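Long-range contacts in amino acid ABC transporter, binding protein (Thermus thermophilus, PDB 3VV5), which binds the lysine analogue (S)-2-aminoethyl-L-cysteine (L-thialysine) as the solute-binding component of an amino acid ABC transporter: residues I32-E43 with L73-F84; T42-N50 with Q57-L65. All blocks are in the same frame, centred on the assembly; numbering follows the deposited sequence.

In the fold
Interaction 1 pairs strands 37-42 and 76-81 in the parallel part of a larger sheet, and is only partly buried, its centre about 17 Å from the centre of the chain. Interaction 2, about 9 Å from that centre, is a buried contact of segment 42-50 with strand 58-59 and the first turn of helix 61-72. It lies mostly within the chain between the two strands of interaction 1, sharing T42 and E43. W79 joins them physically: its CB lies 3.5 Å from L58 CD2. Backbone hydrogen bonds dominate the former; the latter combines helix-end bonding with a buried asparagine-glutamate pair. Both reach the L-thialysine, interaction 1 through E43 and F84, interaction 2 through E43, F46 and N50.

Interaction 1: I32-E43 with L73-F84; sequences IKRSGEIRIGTE and LGLKPRWIAQSF. With SLZ (L-thialysine), chain C.
I40 and W79 meet on one face of a parallel strand pair, 37-42 beside 76-81, which belongs to the beta-alpha-beta crossover through helix 61-72. CG2 of I40 sits over the indole, 3.9 Å from the centroid of the six-membered ring and 27° off its normal, a CH-pi contact; CD1 reaches the same ring face and also P77 CB, at 3.7 Å. With chi1 at -43°, I40 sets CG1 anti to its carbonyl carbon and CG2 anti to the backbone N, and both branches bear on the indole. Seven backbone bonds alternate between the strands, from K76 N to G36 O (2.8 Å) through Q82 N to T42 O (2.9 Å), with N-H...O angles of 158° or more. At the outer end L75 packs on I32 and I38, while K33 NZ donates to L73 O (3.1 Å) on a lone pair and to G74 O from above its carbonyl plane. Helix 61-72 touches P77 and W79; D97 OD2 accepts from R39 N, and strand 98-100 pairs with the other edge of strand 37-42. At the inner end F84 CE1 lies 3.2 Å from the L-thialysine CD. E43 OE2, also bonded to Q147 NE2, accepts a hydrogen bond at 2.7 Å from a water that in turn accepts from F84 N.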
loop_
_atom_site.group_PDB
_atom_site.type_symbol
_atom_site.label_atom_id
_atom_site.label_comp_id
_atom_site.label_asym_id
_atom_site.label_seq_id
_atom_site.Cartn_x
_atom_site.Cartn_y
_atom_site.Cartn_z
ATOM N N ILE A 32 18.177 -1.022 -17.403
ATOM C CA ILE A 32 16.836 -1.604 -17.499
ATOM C C ILE A 32 16.323 -1.456 -18.932
ATOM O O ILE A 32 15.870 -2.415 -19.527
ATOM C CB ILE A 32 15.882 -0.973 -16.447
ATOM C CG1 ILE A 32 16.334 -1.384 -15.035
ATOM C CG2 ILE A 32 14.436 -1.400 -16.692
ATOM C CD1 ILE A 32 16.015 -0.403 -13.908
ATOM N N LYS A 33 16.453 -0.258 -19.487
ATOM C CA LYS A 33 16.069 0.041 -20.868
ATOM C C LYS A 33 16.539 -1.003 -21.899
ATOM O O LYS A 33 15.748 -1.568 -22.662
ATOM C CB LYS A 33 16.650 1.397 -21.249
ATOM C CG LYS A 33 15.729 2.380 -21.944
ATOM C CD LYS A 33 14.942 1.798 -23.111
ATOM C CE LYS A 33 13.505 1.540 -22.685
ATOM N NZ LYS A 33 12.538 1.818 -23.777
ATOM N N ARG A 34 17.836 -1.243 -21.924
ATOM C CA ARG A 34 18.414 -2.142 -22.912
ATOM C C ARG A 34 17.948 -3.594 -22.727
ATOM O O ARG A 34 17.864 -4.349 -23.696
ATOM C CB ARG A 34 19.933 -2.044 -22.885
ATOM C CG ARG A 34 20.559 -2.284 -21.534
ATOM C CD ARG A 34 20.942 -3.746 -21.310
ATOM N NE ARG A 34 21.307 -4.023 -19.917
ATOM C CZ ARG A 34 22.378 -3.518 -19.306
ATOM N NH1 ARG A 34 23.191 -2.674 -19.945
ATOM N NH2 ARG A 34 22.632 -3.843 -18.045
ATOM N N SER A 35 17.629 -3.972 -21.493
ATOM C CA SER A 35 17.137 -5.325 -21.239
ATOM C C SER A 35 15.704 -5.456 -21.722
ATOM O O SER A 35 15.263 -6.551 -22.051
ATOM C CB SER A 35 17.279 -5.726 -19.772
ATOM O OG SER A 35 16.250 -5.151 -18.981
ATOM N N GLY A 36 14.988 -4.329 -21.784
ATOM C CA GLY A 36 13.610 -4.311 -22.273
ATOM C C GLY A 36 12.581 -4.696 -21.226
ATOM O O GLY A 36 11.383 -4.617 -21.484
ATOM N N GLU A 37 13.034 -5.105 -20.042
ATOM C CA GLU A 37 12.109 -5.485 -18.953
ATOM C C GLU A 37 12.447 -4.791 -17.632
ATOM O O GLU A 37 13.606 -4.576 -17.327
ATOM C CB GLU A 37 12.067 -7.006 -18.750
ATOM C CG GLU A 37 13.445 -7.680 -18.638
ATOM C CD GLU A 37 13.664 -8.405 -17.322
ATOM O OE1 GLU A 37 14.764 -8.223 -16.737
ATOM O OE2 GLU A 37 12.755 -9.149 -16.871
ATOM N N ILE A 38 11.415 -4.442 -16.859
ATOM C CA ILE A 38 11.590 -3.903 -15.516
ATOM C C ILE A 38 10.899 -4.835 -14.499
ATOM O O ILE A 38 9.718 -5.210 -14.659
ATOM C CB ILE A 38 11.073 -2.439 -15.416
ATOM C CG1 ILE A 38 11.503 -1.800 -14.081
ATOM C CG2 ILE A 38 9.532 -2.360 -15.624
ATOM C CD1 ILE A 38 11.554 -0.300 -14.114
ATOM N N ARG A 39 11.649 -5.205 -13.469
ATOM C CA ARG A 39 11.137 -6.081 -12.422
ATOM C C ARG A 39 10.528 -5.242 -11.321
ATOM O O ARG A 39 11.204 -4.391 -10.736
ATOM C CB ARG A 39 12.246 -6.925 -11.806
ATOM C CG ARG A 39 13.193 -7.655 -12.770
ATOM C CD ARG A 39 14.140 -8.482 -11.904
ATOM N NE ARG A 39 15.534 -8.437 -12.336
ATOM C CZ ARG A 39 16.465 -7.599 -11.863
ATOM N NH1 ARG A 39 17.698 -7.681 -12.341
ATOM N NH2 ARG A 39 16.184 -6.678 -10.934
ATOM N N ILE A 40 9.263 -5.514 -11.009
ATOM C CA ILE A 40 8.504 -4.705 -10.054
ATOM C C ILE A 40 8.070 -5.558 -8.859
ATOM O O ILE A 40 7.422 -6.589 -9.040
ATOM C CB ILE A 40 7.247 -4.101 -10.723
ATOM C CG1 ILE A 40 7.569 -3.564 -12.133
ATOM C CG2 ILE A 40 6.628 -2.999 -9.834
ATOM C CD1 ILE A 40 6.316 -3.013 -12.863
ATOM N N GLY A 41 8.432 -5.135 -7.651
ATOM C CA GLY A 41 8.070 -5.882 -6.431
ATOM C C GLY A 41 6.754 -5.353 -5.891
ATOM O O GLY A 41 6.526 -4.141 -5.882
ATOM N N THR A 42 5.857 -6.259 -5.514
ATOM C CA THR A 42 4.611 -5.858 -4.856
ATOM C C THR A 42 4.208 -6.966 -3.871
ATOM O O THR A 42 4.932 -7.940 -3.733
ATOM C CB THR A 42 3.471 -5.534 -5.861
ATOM O OG1 THR A 42 2.508 -4.700 -5.210
ATOM C CG2 THR A 42 2.770 -6.794 -6.340
ATOM N N GLU A 43 3.079 -6.812 -3.193
ATOM C CA GLU A 43 2.654 -7.809 -2.218
ATOM C C GLU A 43 1.615 -8.765 -2.792
ATOM O O GLU A 43 1.849 -9.985 -2.840
ATOM C CB GLU A 43 2.110 -7.142 -0.943
ATOM C CG GLU A 43 1.716 -8.167 0.142
ATOM C CD GLU A 43 0.611 -7.659 1.041
ATOM O OE1 GLU A 43 -0.336 -7.053 0.504
ATOM O OE2 GLU A 43 0.679 -7.865 2.275
ATOM N N LEU A 73 7.546 4.226 -20.323
ATOM C CA LEU A 73 9.018 4.164 -20.373
ATOM C C LEU A 73 9.565 3.171 -21.405
ATOM O O LEU A 73 10.785 3.073 -21.580
ATOM C CB LEU A 73 9.591 3.831 -18.999
ATOM C CG LEU A 73 9.347 4.851 -17.904
ATOM C CD1 LEU A 73 9.668 4.234 -16.526
ATOM C CD2 LEU A 73 10.148 6.150 -18.165
ATOM N N GLY A 74 8.667 2.459 -22.082
ATOM C CA GLY A 74 9.021 1.466 -23.114
ATOM C C GLY A 74 9.547 0.140 -22.585
ATOM O O GLY A 74 10.421 -0.487 -23.201
ATOM N N LEU A 75 9.006 -0.299 -21.451
ATOM C CA LEU A 75 9.518 -1.473 -20.744
ATOM C C LEU A 75 8.456 -2.530 -20.554
ATOM O O LEU A 75 7.301 -2.213 -20.322
ATOM C CB LEU A 75 10.037 -1.073 -19.361
ATOM C CG LEU A 75 11.184 -0.074 -19.324
ATOM C CD1 LEU A 75 11.346 0.532 -17.912
ATOM C CD2 LEU A 75 12.457 -0.759 -19.815
ATOM N N LYS A 76 8.860 -3.792 -20.611
ATOM C CA LYS A 76 7.939 -4.889 -20.304
ATOM C C LYS A 76 7.960 -5.063 -18.781
ATOM O O LYS A 76 9.014 -5.239 -18.212
ATOM C CB LYS A 76 8.396 -6.168 -20.992
ATOM C CG LYS A 76 8.472 -6.071 -22.524
ATOM C CD LYS A 76 7.071 -6.010 -23.152
ATOM C CE LYS A 76 7.122 -5.729 -24.645
ATOM N NZ LYS A 76 7.598 -4.327 -24.927
ATOM N N PRO A 77 6.800 -4.973 -18.115
ATOM C CA PRO A 77 6.846 -5.196 -16.660
ATOM C C PRO A 77 6.888 -6.689 -16.293
ATOM O O PRO A 77 6.263 -7.515 -16.975
ATOM C CB PRO A 77 5.555 -4.516 -16.155
ATOM C CG PRO A 77 4.622 -4.492 -17.347
ATOM C CD PRO A 77 5.465 -4.565 -18.595
ATOM N N ARG A 78 7.657 -7.025 -15.266
ATOM C CA ARG A 78 7.710 -8.367 -14.691
ATOM C C ARG A 78 7.405 -8.219 -13.219
ATOM O O ARG A 78 8.180 -7.611 -12.485
ATOM C CB ARG A 78 9.109 -8.968 -14.792
ATOM C CG ARG A 78 9.128 -10.474 -15.011
ATOM C CD ARG A 78 8.293 -11.284 -14.003
ATOM N NE ARG A 78 8.608 -12.709 -14.107
ATOM C CZ ARG A 78 9.674 -13.285 -13.547
ATOM N NH1 ARG A 78 10.530 -12.560 -12.831
ATOM N NH2 ARG A 78 9.888 -14.589 -13.707
ATOM N N TRP A 79 6.284 -8.772 -12.785
ATOM C CA TRP A 79 5.863 -8.548 -11.410
ATOM C C TRP A 79 6.332 -9.699 -10.532
ATOM O O TRP A 79 6.260 -10.870 -10.923
ATOM C CB TRP A 79 4.335 -8.411 -11.320
ATOM C CG TRP A 79 3.804 -7.133 -11.918
ATOM C CD1 TRP A 79 3.468 -6.916 -13.225
ATOM C CD2 TRP A 79 3.554 -5.898 -11.222
ATOM N NE1 TRP A 79 3.016 -5.617 -13.384
ATOM C CE2 TRP A 79 3.061 -4.977 -12.170
ATOM C CE3 TRP A 79 3.705 -5.487 -9.887
ATOM C CZ2 TRP A 79 2.712 -3.664 -11.829
ATOM C CZ3 TRP A 79 3.345 -4.176 -9.537
ATOM C CH2 TRP A 79 2.866 -3.284 -10.511
ATOM N N ILE A 80 6.787 -9.341 -9.342
ATOM C CA ILE A 80 7.212 -10.310 -8.331
ATOM C C ILE A 80 6.447 -9.991 -7.049
ATOM O O ILE A 80 6.615 -8.910 -6.486
ATOM C CB ILE A 80 8.732 -10.179 -8.060
ATOM C CG1 ILE A 80 9.531 -10.231 -9.372
ATOM C CG2 ILE A 80 9.206 -11.238 -7.014
ATOM C CD1 ILE A 80 10.269 -11.529 -9.583
ATOM N N ALA A 81 5.619 -10.933 -6.604
ATOM C CA ALA A 81 4.786 -10.769 -5.413
ATOM C C ALA A 81 5.427 -11.430 -4.191
ATOM O O ALA A 81 5.642 -12.620 -4.191
ATOM C CB ALA A 81 3.398 -11.368 -5.658
ATOM N N GLN A 82 5.700 -10.652 -3.150
ATOM C CA GLN A 82 6.395 -11.159 -1.955
ATOM C C GLN A 82 5.719 -10.646 -0.694
ATOM O O GLN A 82 4.992 -9.654 -0.729
ATOM C CB GLN A 82 7.853 -10.647 -1.937
ATOM C CG GLN A 82 8.744 -11.102 -3.096
ATOM C CD GLN A 82 9.285 -12.508 -2.880
ATOM O OE1 GLN A 82 8.811 -13.478 -3.479
ATOM N NE2 GLN A 82 10.274 -12.623 -2.008
ATOM N N SER A 83 6.014 -11.270 0.443
ATOM C CA SER A 83 5.500 -10.777 1.721
ATOM C C SER A 83 5.837 -9.287 1.930
ATOM O O SER A 83 6.969 -8.860 1.668
ATOM C CB SER A 83 6.036 -11.651 2.864
ATOM O OG SER A 83 5.495 -11.227 4.106
ATOM N N PHE A 84 4.852 -8.491 2.370
ATOM C CA PHE A 84 5.030 -7.048 2.475
ATOM C C PHE A 84 6.310 -6.635 3.228
ATOM O O PHE A 84 7.071 -5.794 2.730
ATOM C CB PHE A 84 3.803 -6.348 3.099
ATOM C CG PHE A 84 3.975 -4.852 3.260
ATOM C CD1 PHE A 84 3.912 -3.998 2.157
ATOM C CD2 PHE A 84 4.234 -4.296 4.511
ATOM C CE1 PHE A 84 4.089 -2.608 2.298
ATOM C CE2 PHE A 84 4.416 -2.902 4.670
ATOM C CZ PHE A 84 4.340 -2.052 3.559
HETATM N N SLZ C . 0.140 1.916 4.003
HETATM C CA SLZ C . 0.774 0.707 4.575
HETATM C CB SLZ C . 1.070 -0.336 3.463
HETATM S SG SLZ C . 0.044 -1.844 3.331
HETATM C CD SLZ C . 0.893 -2.529 1.863
HETATM C CE SLZ C . 0.497 -3.937 1.406
HETATM N NZ SLZ C . 0.744 -4.040 -0.041
HETATM C C SLZ C . 2.127 1.180 5.101
HETATM O O SLZ C . 2.655 0.530 6.017
HETATM O OXT SLZ C . 2.615 2.200 4.564
HETATM O O HOH W 1 2.415 -9.799 3.174
#

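Interaction 2: T42-N50 with Q57-L65; sequences TEGAFPPFN and QLTGFEVDL. With SLZ (L-thialysine), chain C.
N50 and E62 make the side-chain hydrogen bond of this contact: ND2 donates to OE1 at 2.8 Å, nearly along the carboxylate C-O axis and close to the amide plane, though bent at the hydrogen (141°). A chi1 of 61° puts the amide of N50 between its backbone N and carbonyl carbon, and its other end, OD1, accepts from G44 N at 2.8 Å and 174°, in the carbonyl plane. The amide is thus gripped at both ends and its rotation fixed. E62 is held further by S102 OG at OE1 and H119 NE2 at OE2. Two backbone bonds tie the first turn of helix 61-72, whose N-cap position is G60, to segment 42-50: F61 N donates to P48 O (2.9 Å) and E62 N to F49 O (2.7 Å). In the apolar packing, CD2 of F61 comes to the edge of the F49 ring, 3.9 Å from CD1, the side chains pointing the same way; F253 meets both rings. T42 CG2 and L58 CD2 touch tip to tip. Against the ligand, F46 carries the sulfur over one face, CZ to SG 3.4 Å, and E43 OE1 accepts a weak bond from NZ: the side-chain end of the amino acid pocket in a family 3 solute-binding protein.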
loop_
_atom_site.group_PDB
_atom_site.type_symbol
_atom_site.label_atom_id
_atom_site.label_comp_id
_atom_site.label_asym_id
_atom_site.label_seq_id
_atom_site.Cartn_x
_atom_site.Cartn_y
_atom_site.Cartn_z
ATOM N N THR A 42 5.857 -6.259 -5.514
ATOM C CA THR A 42 4.611 -5.858 -4.856
ATOM C C THR A 42 4.208 -6.966 -3.871
ATOM O O THR A 42 4.932 -7.940 -3.733
ATOM C CB THR A 42 3.471 -5.534 -5.861
ATOM O OG1 THR A 42 2.508 -4.700 -5.210
ATOM C CG2 THR A 42 2.770 -6.794 -6.340
ATOM N N GLU A 43 3.079 -6.812 -3.193
ATOM C CA GLU A 43 2.654 -7.809 -2.218
ATOM C C GLU A 43 1.615 -8.765 -2.792
ATOM O O GLU A 43 1.849 -9.985 -2.840
ATOM C CB GLU A 43 2.110 -7.142 -0.943
ATOM C CG GLU A 43 1.716 -8.167 0.142
ATOM C CD GLU A 43 0.611 -7.659 1.041
ATOM O OE1 GLU A 43 -0.336 -7.053 0.504
ATOM O OE2 GLU A 43 0.679 -7.865 2.275
ATOM N N GLY A 44 0.464 -8.222 -3.186
ATOM C CA GLY A 44 -0.600 -9.035 -3.765
ATOM C C GLY A 44 -1.610 -9.476 -2.711
ATOM O O GLY A 44 -2.385 -10.395 -2.954
ATOM N N ALA A 45 -1.603 -8.840 -1.540
ATOM C CA ALA A 45 -2.617 -9.139 -0.521
ATOM C C ALA A 45 -3.271 -7.880 0.054
ATOM O O ALA A 45 -3.674 -7.844 1.232
ATOM C CB ALA A 45 -2.026 -10.029 0.585
ATOM N N PHE A 46 -3.397 -6.845 -0.782
ATOM C CA PHE A 46 -3.914 -5.544 -0.319
ATOM C C PHE A 46 -4.936 -4.977 -1.297
ATOM O O PHE A 46 -4.646 -4.001 -1.984
ATOM C CB PHE A 46 -2.738 -4.553 -0.140
ATOM C CG PHE A 46 -2.966 -3.469 0.905
ATOM C CD1 PHE A 46 -3.337 -3.798 2.215
ATOM C CD2 PHE A 46 -2.742 -2.127 0.599
ATOM C CE1 PHE A 46 -3.492 -2.806 3.204
ATOM C CE2 PHE A 46 -2.902 -1.097 1.588
ATOM C CZ PHE A 46 -3.271 -1.439 2.879
ATOM N N PRO A 47 -6.135 -5.612 -1.403
ATOM C CA PRO A 47 -7.122 -5.090 -2.342
ATOM C C PRO A 47 -7.677 -3.759 -1.812
ATOM O O PRO A 47 -7.911 -3.638 -0.593
ATOM C CB PRO A 47 -8.225 -6.164 -2.324
ATOM C CG PRO A 47 -8.127 -6.767 -0.920
ATOM C CD PRO A 47 -6.643 -6.782 -0.639
ATOM N N PRO A 48 -7.974 -2.798 -2.702
ATOM C CA PRO A 48 -7.949 -2.860 -4.180
ATOM C C PRO A 48 -6.660 -2.320 -4.802
ATOM O O PRO A 48 -6.621 -2.079 -6.003
ATOM C CB PRO A 48 -9.122 -1.942 -4.562
ATOM C CG PRO A 48 -9.067 -0.872 -3.495
ATOM C CD PRO A 48 -8.700 -1.601 -2.227
ATOM N N PHE A 49 -5.621 -2.132 -3.999
ATOM C CA PHE A 49 -4.351 -1.539 -4.484
ATOM C C PHE A 49 -3.458 -2.518 -5.241
ATOM O O PHE A 49 -2.990 -2.220 -6.360
ATOM C CB PHE A 49 -3.598 -0.911 -3.312
ATOM C CG PHE A 49 -4.280 0.311 -2.774
ATOM C CD1 PHE A 49 -4.198 1.518 -3.477
ATOM C CD2 PHE A 49 -5.032 0.258 -1.610
ATOM C CE1 PHE A 49 -4.856 2.645 -3.028
ATOM C CE2 PHE A 49 -5.691 1.404 -1.133
ATOM C CZ PHE A 49 -5.596 2.602 -1.844
ATOM N N ASN A 50 -3.201 -3.673 -4.621
ATOM C CA ASN A 50 -2.414 -4.732 -5.258
ATOM C C ASN A 50 -2.828 -6.071 -4.659
ATOM O O ASN A 50 -2.711 -6.285 -3.448
ATOM C CB ASN A 50 -0.882 -4.493 -5.131
ATOM C CG ASN A 50 -0.384 -4.438 -3.665
ATOM O OD1 ASN A 50 -0.002 -5.461 -3.071
ATOM N ND2 ASN A 50 -0.353 -3.231 -3.096
ATOM N N GLN A 57 -4.744 -13.614 -10.920
ATOM C CA GLN A 57 -3.952 -12.671 -11.690
ATOM C C GLN A 57 -3.742 -11.443 -10.808
ATOM O O GLN A 57 -4.655 -10.997 -10.152
ATOM C CB GLN A 57 -4.708 -12.337 -12.976
ATOM C CG GLN A 57 -4.327 -11.042 -13.647
ATOM C CD GLN A 57 -5.004 -10.865 -15.000
ATOM O OE1 GLN A 57 -5.254 -11.837 -15.717
ATOM N NE2 GLN A 57 -5.303 -9.616 -15.356
ATOM N N LEU A 58 -2.521 -10.918 -10.799
ATOM C CA LEU A 58 -2.204 -9.728 -10.031
ATOM C C LEU A 58 -2.865 -8.518 -10.682
ATOM O O LEU A 58 -2.732 -8.296 -11.903
ATOM C CB LEU A 58 -0.689 -9.551 -10.026
ATOM C CG LEU A 58 0.068 -8.633 -9.090
ATOM C CD1 LEU A 58 -0.400 -8.780 -7.643
ATOM C CD2 LEU A 58 1.554 -9.012 -9.237
ATOM N N THR A 59 -3.595 -7.753 -9.880
ATOM C CA THR A 59 -4.270 -6.554 -10.370
ATOM C C THR A 59 -4.444 -5.544 -9.222
ATOM O O THR A 59 -3.868 -5.695 -8.110
ATOM C CB THR A 59 -5.611 -6.925 -11.095
ATOM O OG1 THR A 59 -6.199 -5.771 -11.713
ATOM C CG2 THR A 59 -6.596 -7.608 -10.130
ATOM N N GLY A 60 -5.189 -4.487 -9.502
ATOM C CA GLY A 60 -5.405 -3.431 -8.528
ATOM C C GLY A 60 -4.912 -2.094 -9.056
ATOM O O GLY A 60 -4.219 -2.032 -10.072
ATOM N N PHE A 61 -5.283 -1.022 -8.361
ATOM C CA PHE A 61 -4.834 0.339 -8.709
ATOM C C PHE A 61 -3.328 0.448 -8.965
ATOM O O PHE A 61 -2.892 1.057 -9.960
ATOM C CB PHE A 61 -5.264 1.297 -7.595
ATOM C CG PHE A 61 -4.803 2.694 -7.785
ATOM C CD1 PHE A 61 -5.343 3.485 -8.808
ATOM C CD2 PHE A 61 -3.825 3.228 -6.954
ATOM C CE1 PHE A 61 -4.915 4.801 -8.999
ATOM C CE2 PHE A 61 -3.371 4.540 -7.142
ATOM C CZ PHE A 61 -3.919 5.335 -8.163
ATOM N N GLU A 62 -2.530 -0.148 -8.083
ATOM C CA GLU A 62 -1.068 -0.036 -8.197
ATOM C C GLU A 62 -0.475 -0.839 -9.337
ATOM O O GLU A 62 0.534 -0.449 -9.909
ATOM C CB GLU A 62 -0.382 -0.379 -6.870
ATOM C CG GLU A 62 -0.594 0.715 -5.873
ATOM C CD GLU A 62 0.055 0.469 -4.519
ATOM O OE1 GLU A 62 -0.277 -0.529 -3.850
ATOM O OE2 GLU A 62 0.853 1.324 -4.097
ATOM N N VAL A 63 -1.120 -1.950 -9.664
ATOM C CA VAL A 63 -0.701 -2.785 -10.788
ATOM C C VAL A 63 -1.008 -2.088 -12.122
ATOM O O VAL A 63 -0.134 -2.026 -13.013
ATOM C CB VAL A 63 -1.320 -4.189 -10.687
ATOM C CG1 VAL A 63 -0.983 -5.054 -11.913
ATOM C CG2 VAL A 63 -0.848 -4.910 -9.364
ATOM N N ASP A 64 -2.207 -1.514 -12.247
ATOM C CA ASP A 64 -2.539 -0.703 -13.445
ATOM C C ASP A 64 -1.589 0.482 -13.609
ATOM O O ASP A 64 -1.125 0.776 -14.715
ATOM C CB ASP A 64 -3.983 -0.215 -13.395
ATOM C CG ASP A 64 -4.984 -1.312 -13.744
ATOM O OD1 ASP A 64 -4.556 -2.375 -14.241
ATOM O OD2 ASP A 64 -6.196 -1.100 -13.539
ATOM N N LEU A 65 -1.283 1.152 -12.504
ATOM C CA LEU A 65 -0.352 2.284 -12.535
ATOM C C LEU A 65 1.057 1.837 -12.906
ATOM O O LEU A 65 1.716 2.438 -13.786
ATOM C CB LEU A 65 -0.309 3.022 -11.174
ATOM C CG LEU A 65 -0.488 4.539 -10.985
ATOM C CD1 LEU A 65 0.356 5.059 -9.798
ATOM C CD2 LEU A 65 -0.264 5.438 -12.203
HETATM N N SLZ C . 0.140 1.916 4.003
HETATM C CA SLZ C . 0.774 0.707 4.575
HETATM C CB SLZ C . 1.070 -0.336 3.463
HETATM S SG SLZ C . 0.044 -1.844 3.331
HETATM C CD SLZ C . 0.893 -2.529 1.863
HETATM C CE SLZ C . 0.497 -3.937 1.406
HETATM N NZ SLZ C . 0.744 -4.040 -0.041
HETATM C C SLZ C . 2.127 1.180 5.101
HETATM O O SLZ C . 2.655 0.530 6.017
HETATM O OXT SLZ C . 2.615 2.200 4.564
#